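Long-range contact in alpha-galactosidase (PDB 3MI6), which probably hydrolyses terminal, non-reducing alpha-D-galactose residues from alpha-galactosides such as galactose oligosaccharides and galactomannans: residues N190-W200 / H227-P238. Sequence-based numbering, arbitrary orientation.
Sequences NYDLIQFSGTW and HQQNPFMMLARP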
ATOM      1  N   ASN D 190     -11.711   1.135 -12.068  1.00 32.32           N
ATOM      2  CA  ASN D 190     -11.009   1.773 -10.966  1.00 31.82           C
ATOM      3  C   ASN D 190     -11.912   1.863  -9.729  1.00 30.33           C
ATOM      4  O   ASN D 190     -12.215   2.966  -9.264  1.00 31.45           O
ATOM      5  CB  ASN D 190     -10.474   3.171 -11.352  1.00 32.62           C
ATOM      6  CG  ASN D 190      -9.706   3.181 -12.690  1.00 38.96           C
ATOM      7  OD1 ASN D 190      -9.773   4.168 -13.449  1.00 44.93           O
ATOM      8  ND2 ASN D 190      -8.984   2.094 -12.986  1.00 36.92           N
ATOM      9  N   TYR D 191     -12.351   0.721  -9.206  1.00 25.47           N
ATOM     10  CA  TYR D 191     -13.106   0.717  -7.946  1.00 28.59           C
ATOM     11  C   TYR D 191     -12.516  -0.249  -6.926  1.00 29.21           C
ATOM     12  O   TYR D 191     -11.748  -1.144  -7.285  1.00 29.09           O
ATOM     13  CB  TYR D 191     -14.585   0.356  -8.169  1.00 29.73           C
ATOM     14  CG  TYR D 191     -15.360   1.323  -9.037  1.00 28.41           C
ATOM     15  CD1 TYR D 191     -15.979   2.430  -8.489  1.00 27.15           C
ATOM     16  CD2 TYR D 191     -15.491   1.111 -10.400  1.00 28.26           C
ATOM     17  CE1 TYR D 191     -16.690   3.311  -9.272  1.00 26.95           C
ATOM     18  CE2 TYR D 191     -16.209   1.981 -11.188  1.00 27.92           C
ATOM     19  CZ  TYR D 191     -16.799   3.084 -10.617  1.00 28.45           C
ATOM     20  OH  TYR D 191     -17.502   3.969 -11.397  1.00 31.87           O
ATOM     21  N   ASP D 192     -12.871  -0.069  -5.656  1.00 28.34           N
ATOM     22  CA  ASP D 192     -12.571  -1.071  -4.636  1.00 29.35           C
ATOM     23  C   ASP D 192     -13.891  -1.758  -4.450  1.00 30.01           C
ATOM     24  O   ASP D 192     -14.924  -1.088  -4.430  1.00 29.90           O
ATOM     25  CB  ASP D 192     -12.190  -0.457  -3.269  1.00 28.76           C
ATOM     26  CG  ASP D 192     -10.826   0.219  -3.258  1.00 31.31           C
ATOM     27  OD1 ASP D 192      -9.976  -0.085  -4.122  1.00 32.24           O
ATOM     28  OD2 ASP D 192     -10.595   1.059  -2.356  1.00 33.30           O
ATOM     29  N   LEU D 193     -13.858  -3.081  -4.297  1.00 31.49           N
ATOM     30  CA  LEU D 193     -15.033  -3.865  -3.920  1.00 28.36           C
ATOM     31  C   LEU D 193     -15.062  -3.945  -2.417  1.00 27.99           C
ATOM     32  O   LEU D 193     -14.078  -4.355  -1.800  1.00 29.88           O
ATOM     33  CB  LEU D 193     -14.948  -5.283  -4.496  1.00 28.55           C
ATOM     34  CG  LEU D 193     -15.835  -6.373  -3.897  1.00 25.26           C
ATOM     35  CD1 LEU D 193     -17.283  -5.993  -4.015  1.00 26.97           C
ATOM     36  CD2 LEU D 193     -15.562  -7.662  -4.601  1.00 24.70           C
ATOM     37  N   ILE D 194     -16.186  -3.557  -1.832  1.00 27.50           N
ATOM     38  CA  ILE D 194     -16.357  -3.580  -0.396  1.00 25.40           C
ATOM     39  C   ILE D 194     -17.431  -4.613  -0.072  1.00 27.92           C
ATOM     40  O   ILE D 194     -18.566  -4.511  -0.539  1.00 28.73           O
ATOM     41  CB  ILE D 194     -16.781  -2.201   0.119  1.00 25.22           C
ATOM     42  CG1 ILE D 194     -15.732  -1.163  -0.282  1.00 29.14           C
ATOM     43  CG2 ILE D 194     -16.963  -2.213   1.630  1.00 25.44           C
ATOM     44  CD1 ILE D 194     -16.110   0.279   0.067  1.00 29.19           C
ATOM     45  N   GLN D 195     -17.067  -5.613   0.728  1.00 28.32           N
ATOM     46  CA  GLN D 195     -17.946  -6.743   1.016  1.00 26.59           C
ATOM     47  C   GLN D 195     -18.062  -6.870   2.511  1.00 26.27           C
ATOM     48  O   GLN D 195     -17.396  -6.159   3.253  1.00 24.90           O
ATOM     49  CB  GLN D 195     -17.377  -8.035   0.440  1.00 23.78           C
ATOM     50  CG  GLN D 195     -15.971  -8.276   0.923  1.00 23.98           C
ATOM     51  CD  GLN D 195     -15.310  -9.427   0.230  1.00 25.24           C
ATOM     52  OE1 GLN D 195     -14.796  -9.289  -0.880  1.00 26.44           O
ATOM     53  NE2 GLN D 195     -15.291 -10.576   0.889  1.00 25.79           N
ATOM     54  N   PHE D 196     -18.926  -7.775   2.948  1.00 26.34           N
ATOM     55  CA  PHE D 196     -19.138  -7.972   4.361  1.00 27.58           C
ATOM     56  C   PHE D 196     -19.156  -9.455   4.689  1.00 28.48           C
ATOM     57  O   PHE D 196     -20.159 -10.134   4.560  1.00 32.85           O
ATOM     58  CB  PHE D 196     -20.366  -7.188   4.824  1.00 26.43           C
ATOM     59  CG  PHE D 196     -20.191  -5.718   4.668  1.00 26.44           C
ATOM     60  CD1 PHE D 196     -19.637  -4.959   5.699  1.00 28.72           C
ATOM     61  CD2 PHE D 196     -20.498  -5.096   3.468  1.00 25.59           C
ATOM     62  CE1 PHE D 196     -19.438  -3.597   5.548  1.00 26.51           C
ATOM     63  CE2 PHE D 196     -20.298  -3.749   3.301  1.00 25.64           C
ATOM     64  CZ  PHE D 196     -19.772  -2.994   4.343  1.00 27.15           C
ATOM     65  N   SER D 197     -18.003  -9.951   5.093  1.00 27.09           N
ATOM     66  CA  SER D 197     -17.795 -11.364   5.251  1.00 27.90           C
ATOM     67  C   SER D 197     -17.562 -11.676   6.718  1.00 28.82           C
ATOM     68  O   SER D 197     -17.112 -10.812   7.475  1.00 29.01           O
ATOM     69  CB  SER D 197     -16.576 -11.751   4.420  1.00 27.38           C
ATOM     70  OG  SER D 197     -16.622 -11.070   3.170  1.00 27.36           O
ATOM     71  N   GLY D 198     -17.887 -12.897   7.126  1.00 25.76           N
ATOM     72  CA  GLY D 198     -17.549 -13.350   8.454  1.00 24.82           C
ATOM     73  C   GLY D 198     -18.005 -14.757   8.713  1.00 28.90           C
ATOM     74  O   GLY D 198     -17.741 -15.675   7.922  1.00 30.58           O
ATOM     75  N   THR D 199     -18.721 -14.909   9.823  1.00 27.78           N
ATOM     76  CA  THR D 199     -19.264 -16.182  10.245  1.00 27.89           C
ATOM     77  C   THR D 199     -20.018 -16.044  11.572  1.00 31.03           C
ATOM     78  O   THR D 199     -20.192 -14.949  12.106  1.00 30.79           O
ATOM     79  CB  THR D 199     -18.160 -17.258  10.385  1.00 30.81           C
ATOM     80  OG1 THR D 199     -18.769 -18.537  10.612  1.00 33.35           O
ATOM     81  CG2 THR D 199     -17.199 -16.919  11.542  1.00 29.17           C
ATOM     82  N   TRP D 200     -20.480 -17.167  12.106  1.00 32.70           N
ATOM     83  CA  TRP D 200     -21.316 -17.118  13.286  1.00 32.94           C
ATOM     84  C   TRP D 200     -20.545 -16.444  14.424  1.00 32.62           C
ATOM     85  O   TRP D 200     -19.349 -16.677  14.584  1.00 31.72           O
ATOM     86  CB  TRP D 200     -21.814 -18.524  13.649  1.00 31.96           C
ATOM     87  CG  TRP D 200     -22.468 -18.580  14.982  1.00 32.21           C
ATOM     88  CD1 TRP D 200     -23.802 -18.456  15.260  1.00 34.60           C
ATOM     89  CD2 TRP D 200     -21.812 -18.757  16.238  1.00 34.20           C
ATOM     90  NE1 TRP D 200     -24.017 -18.565  16.620  1.00 34.34           N
ATOM     91  CE2 TRP D 200     -22.807 -18.741  17.240  1.00 34.95           C
ATOM     92  CE3 TRP D 200     -20.477 -18.933  16.615  1.00 33.54           C
ATOM     93  CZ2 TRP D 200     -22.506 -18.888  18.584  1.00 34.73           C
ATOM     94  CZ3 TRP D 200     -20.184 -19.077  17.941  1.00 33.83           C
ATOM     95  CH2 TRP D 200     -21.193 -19.059  18.914  1.00 35.45           C
ATOM     96  N   HIS D 227     -24.303 -16.350   7.329  1.00 31.92           N
ATOM     97  CA  HIS D 227     -23.410 -15.689   8.269  1.00 32.57           C
ATOM     98  C   HIS D 227     -22.160 -15.269   7.484  1.00 31.86           C
ATOM     99  O   HIS D 227     -21.572 -14.238   7.740  1.00 30.13           O
ATOM    100  CB  HIS D 227     -22.959 -16.642   9.400  1.00 33.35           C
ATOM    101  CG  HIS D 227     -24.058 -17.071  10.329  1.00 35.32           C
ATOM    102  ND1 HIS D 227     -24.752 -18.257  10.169  1.00 35.85           N
ATOM    103  CD2 HIS D 227     -24.577 -16.481  11.435  1.00 34.25           C
ATOM    104  CE1 HIS D 227     -25.654 -18.370  11.128  1.00 36.28           C
ATOM    105  NE2 HIS D 227     -25.568 -17.307  11.910  1.00 35.83           N
ATOM    106  N   GLN D 228     -21.780 -16.079   6.504  1.00 31.09           N
ATOM    107  CA  GLN D 228     -20.477 -15.973   5.867  1.00 29.63           C
ATOM    108  C   GLN D 228     -20.323 -14.770   4.950  1.00 30.09           C
ATOM    109  O   GLN D 228     -19.304 -14.091   4.992  1.00 31.66           O
ATOM    110  CB  GLN D 228     -20.178 -17.260   5.098  1.00 31.53           C
ATOM    111  CG  GLN D 228     -19.955 -18.497   5.989  1.00 31.25           C
ATOM    112  CD  GLN D 228     -21.197 -18.908   6.759  1.00 32.70           C
ATOM    113  OE1 GLN D 228     -21.111 -19.366   7.906  1.00 32.98           O
ATOM    114  NE2 GLN D 228     -22.358 -18.739   6.141  1.00 30.77           N
ATOM    115  N   GLN D 229     -21.323 -14.522   4.108  1.00 31.74           N
ATOM    116  CA  GLN D 229     -21.297 -13.404   3.158  1.00 29.55           C
ATOM    117  C   GLN D 229     -22.670 -12.764   3.112  1.00 31.70           C
ATOM    118  O   GLN D 229     -23.664 -13.465   2.991  1.00 35.35           O
ATOM    119  CB  GLN D 229     -20.951 -13.880   1.745  1.00 30.15           C
ATOM    120  CG  GLN D 229     -19.695 -14.736   1.630  1.00 30.90           C
ATOM    121  CD  GLN D 229     -18.405 -13.939   1.744  1.00 31.28           C
ATOM    122  OE1 GLN D 229     -18.420 -12.712   1.903  1.00 29.93           O
ATOM    123  NE2 GLN D 229     -17.271 -14.640   1.643  1.00 32.25           N
ATOM    124  N   ASN D 230     -22.732 -11.440   3.206  1.00 29.89           N
ATOM    125  CA  ASN D 230     -23.998 -10.727   3.075  1.00 30.27           C
ATOM    126  C   ASN D 230     -24.231 -10.251   1.653  1.00 31.35           C
ATOM    127  O   ASN D 230     -23.270  -9.939   0.946  1.00 31.17           O
ATOM    128  CB  ASN D 230     -24.036  -9.513   4.001  1.00 31.50           C
ATOM    129  CG  ASN D 230     -25.416  -8.947   4.124  1.00 30.15           C
ATOM    130  OD1 ASN D 230     -26.164  -9.317   5.023  1.00 32.07           O
ATOM    131  ND2 ASN D 230     -25.788  -8.083   3.195  1.00 30.99           N
ATOM    132  N   PRO D 231     -25.508 -10.179   1.233  1.00 32.53           N
ATOM    133  CA  PRO D 231     -25.874  -9.757  -0.128  1.00 31.33           C
ATOM    134  C   PRO D 231     -25.505  -8.313  -0.453  1.00 30.78           C
ATOM    135  O   PRO D 231     -25.440  -7.972  -1.627  1.00 32.27           O
ATOM    136  CB  PRO D 231     -27.398  -9.911  -0.146  1.00 30.70           C
ATOM    137  CG  PRO D 231     -27.688 -10.936   0.895  1.00 30.97           C
ATOM    138  CD  PRO D 231     -26.669 -10.708   1.973  1.00 31.86           C
ATOM    139  N   PHE D 232     -25.276  -7.479   0.554  1.00 28.99           N
ATOM    140  CA  PHE D 232     -24.934  -6.074   0.306  1.00 29.50           C
ATOM    141  C   PHE D 232     -23.454  -5.804   0.007  1.00 30.82           C
ATOM    142  O   PHE D 232     -22.566  -6.277   0.714  1.00 32.18           O
ATOM    143  CB  PHE D 232     -25.344  -5.199   1.482  1.00 28.22           C
ATOM    144  CG  PHE D 232     -24.876  -3.802   1.353  1.00 28.64           C
ATOM    145  CD1 PHE D 232     -25.448  -2.959   0.409  1.00 29.28           C
ATOM    146  CD2 PHE D 232     -23.837  -3.330   2.138  1.00 29.20           C
ATOM    147  CE1 PHE D 232     -25.002  -1.649   0.263  1.00 31.70           C
ATOM    148  CE2 PHE D 232     -23.386  -2.020   2.012  1.00 30.61           C
ATOM    149  CZ  PHE D 232     -23.967  -1.173   1.071  1.00 30.66           C
HETATM  150  N   MSE D 233     -23.184  -5.010  -1.016  1.00 29.90           N
HETATM  151  CA  MSE D 233     -21.800  -4.715  -1.372  1.00 29.54           C
HETATM  152  C   MSE D 233     -21.707  -3.320  -1.937  1.00 30.92           C
HETATM  153  O   MSE D 233     -22.730  -2.721  -2.266  1.00 31.43           O
HETATM  154  CB  MSE D 233     -21.312  -5.699  -2.421  1.00 30.91           C
HETATM  155  CG  MSE D 233     -22.088  -5.618  -3.710  1.00 31.07           C
HETATM  156 SE   MSE D 233     -21.356  -6.732  -5.129  1.00 53.66          SE
HETATM  157  CE  MSE D 233     -20.132  -5.464  -5.940  1.00 33.36           C
HETATM  158  N   MSE D 234     -20.482  -2.810  -2.068  1.00 30.05           N
HETATM  159  CA  MSE D 234     -20.268  -1.481  -2.629  1.00 27.52           C
HETATM  160  C   MSE D 234     -19.145  -1.493  -3.638  1.00 29.92           C
HETATM  161  O   MSE D 234     -18.240  -2.336  -3.556  1.00 30.10           O
HETATM  162  CB  MSE D 234     -19.963  -0.478  -1.532  1.00 28.50           C
HETATM  163  CG  MSE D 234     -21.081  -0.362  -0.527  1.00 32.38           C
HETATM  164 SE   MSE D 234     -20.815   0.992   0.853  1.00 52.16          SE
HETATM  165  CE  MSE D 234     -19.283   0.170   1.738  1.00 35.64           C
ATOM    166  N   LEU D 235     -19.232  -0.591  -4.616  1.00 28.73           N
ATOM    167  CA  LEU D 235     -18.087  -0.273  -5.461  1.00 28.00           C
ATOM    168  C   LEU D 235     -17.683   1.154  -5.159  1.00 30.11           C
ATOM    169  O   LEU D 235     -18.393   2.093  -5.540  1.00 30.93           O
ATOM    170  CB  LEU D 235     -18.429  -0.364  -6.941  1.00 28.45           C
ATOM    171  CG  LEU D 235     -18.451  -1.686  -7.700  1.00 30.97           C
ATOM    172  CD1 LEU D 235     -18.358  -1.370  -9.183  1.00 27.76           C
ATOM    173  CD2 LEU D 235     -17.306  -2.575  -7.278  1.00 30.39           C
ATOM    174  N   ALA D 236     -16.562   1.332  -4.469  1.00 28.74           N
ATOM    175  CA  ALA D 236     -16.110   2.680  -4.160  1.00 27.60           C
ATOM    176  C   ALA D 236     -14.968   3.087  -5.077  1.00 29.57           C
ATOM    177  O   ALA D 236     -14.156   2.251  -5.487  1.00 31.04           O
ATOM    178  CB  ALA D 236     -15.692   2.778  -2.710  1.00 27.87           C
ATOM    179  N   ARG D 237     -14.916   4.369  -5.423  1.00 29.41           N
ATOM    180  CA  ARG D 237     -13.718   4.907  -6.029  1.00 28.78           C
ATOM    181  C   ARG D 237     -12.653   4.781  -4.942  1.00 30.62           C
ATOM    182  O   ARG D 237     -12.998   4.702  -3.752  1.00 29.04           O
ATOM    183  CB  ARG D 237     -13.946   6.353  -6.435  1.00 27.94           C
ATOM    184  CG  ARG D 237     -14.847   6.510  -7.650  1.00 29.44           C
ATOM    185  CD  ARG D 237     -14.203   5.906  -8.894  1.00 28.64           C
ATOM    186  NE  ARG D 237     -14.853   6.349 -10.124  1.00 29.44           N
ATOM    187  CZ  ARG D 237     -14.624   5.818 -11.321  1.00 30.10           C
ATOM    188  NH1 ARG D 237     -13.774   4.807 -11.449  1.00 28.83           N
ATOM    189  NH2 ARG D 237     -15.260   6.290 -12.388  1.00 31.30           N
ATOM    190  N   PRO D 238     -11.364   4.737  -5.339  1.00 32.32           N
ATOM    191  CA  PRO D 238     -10.250   4.414  -4.423  1.00 32.06           C
ATOM    192  C   PRO D 238     -10.131   5.337  -3.218  1.00 31.71           C
ATOM    193  O   PRO D 238      -9.643   4.887  -2.184  1.00 33.42           O
ATOM    194  CB  PRO D 238      -9.014   4.561  -5.309  1.00 30.06           C
ATOM    195  CG  PRO D 238      -9.529   4.272  -6.697  1.00 30.93           C
ATOM    196  CD  PRO D 238     -10.903   4.895  -6.730  1.00 30.71           C
TER
HETATM  197  O   HOH W   1     -21.213 -11.974   6.649  1.00 29.21           O
HETATM  198  O   HOH W   2     -21.033  -8.161   1.185  1.00 30.81           O
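Strands 192-197 and 233-236 pair antiparallel in the large sheet of the N-terminal domain, with Asp192-Ala236 and Ile194-Met234 as hydrogen-bonded pairs. On the face shared with Ala236, the selenomethionine methyl CE of Met234 packs on Ile194 CG2. At one end the Arg237 guanidinium lies flat on the Tyr191 ring (planes at 8°), while Leu235 CD1 makes a CH-pi contact with the opposite face. A bend at chi2 (-65°) folds the arginine back over the ring, where NH1 makes a long hydrogen bond (3.3 Å) to Asn190 O from above the carbonyl plane and a salt bridge with Asp188. A leucine in place of Arg237 would probably leave Asp188 without its charged mate, Asn190 O without this donor and one tyrosine face uncovered. This beta-sandwich domain of family 36 glycosidases packs against the catalytic barrel. Beyond Gln195 and Met233 the register slips by two residues, and a water bridges Phe196 N to Asn230 O and Phe232 O. A single bridge follows, Ser197 with Gln229, through Asn230 N to Phe196 O and Gly198 N to Gln228 O; Ser197 OG also donates to Gln229 OE1. Trp200, predicted to bind substrate, sets CB over the His227 ring, and its NE1 is hydrogen-bonded to OD2 of Asp549, the predicted proton donor.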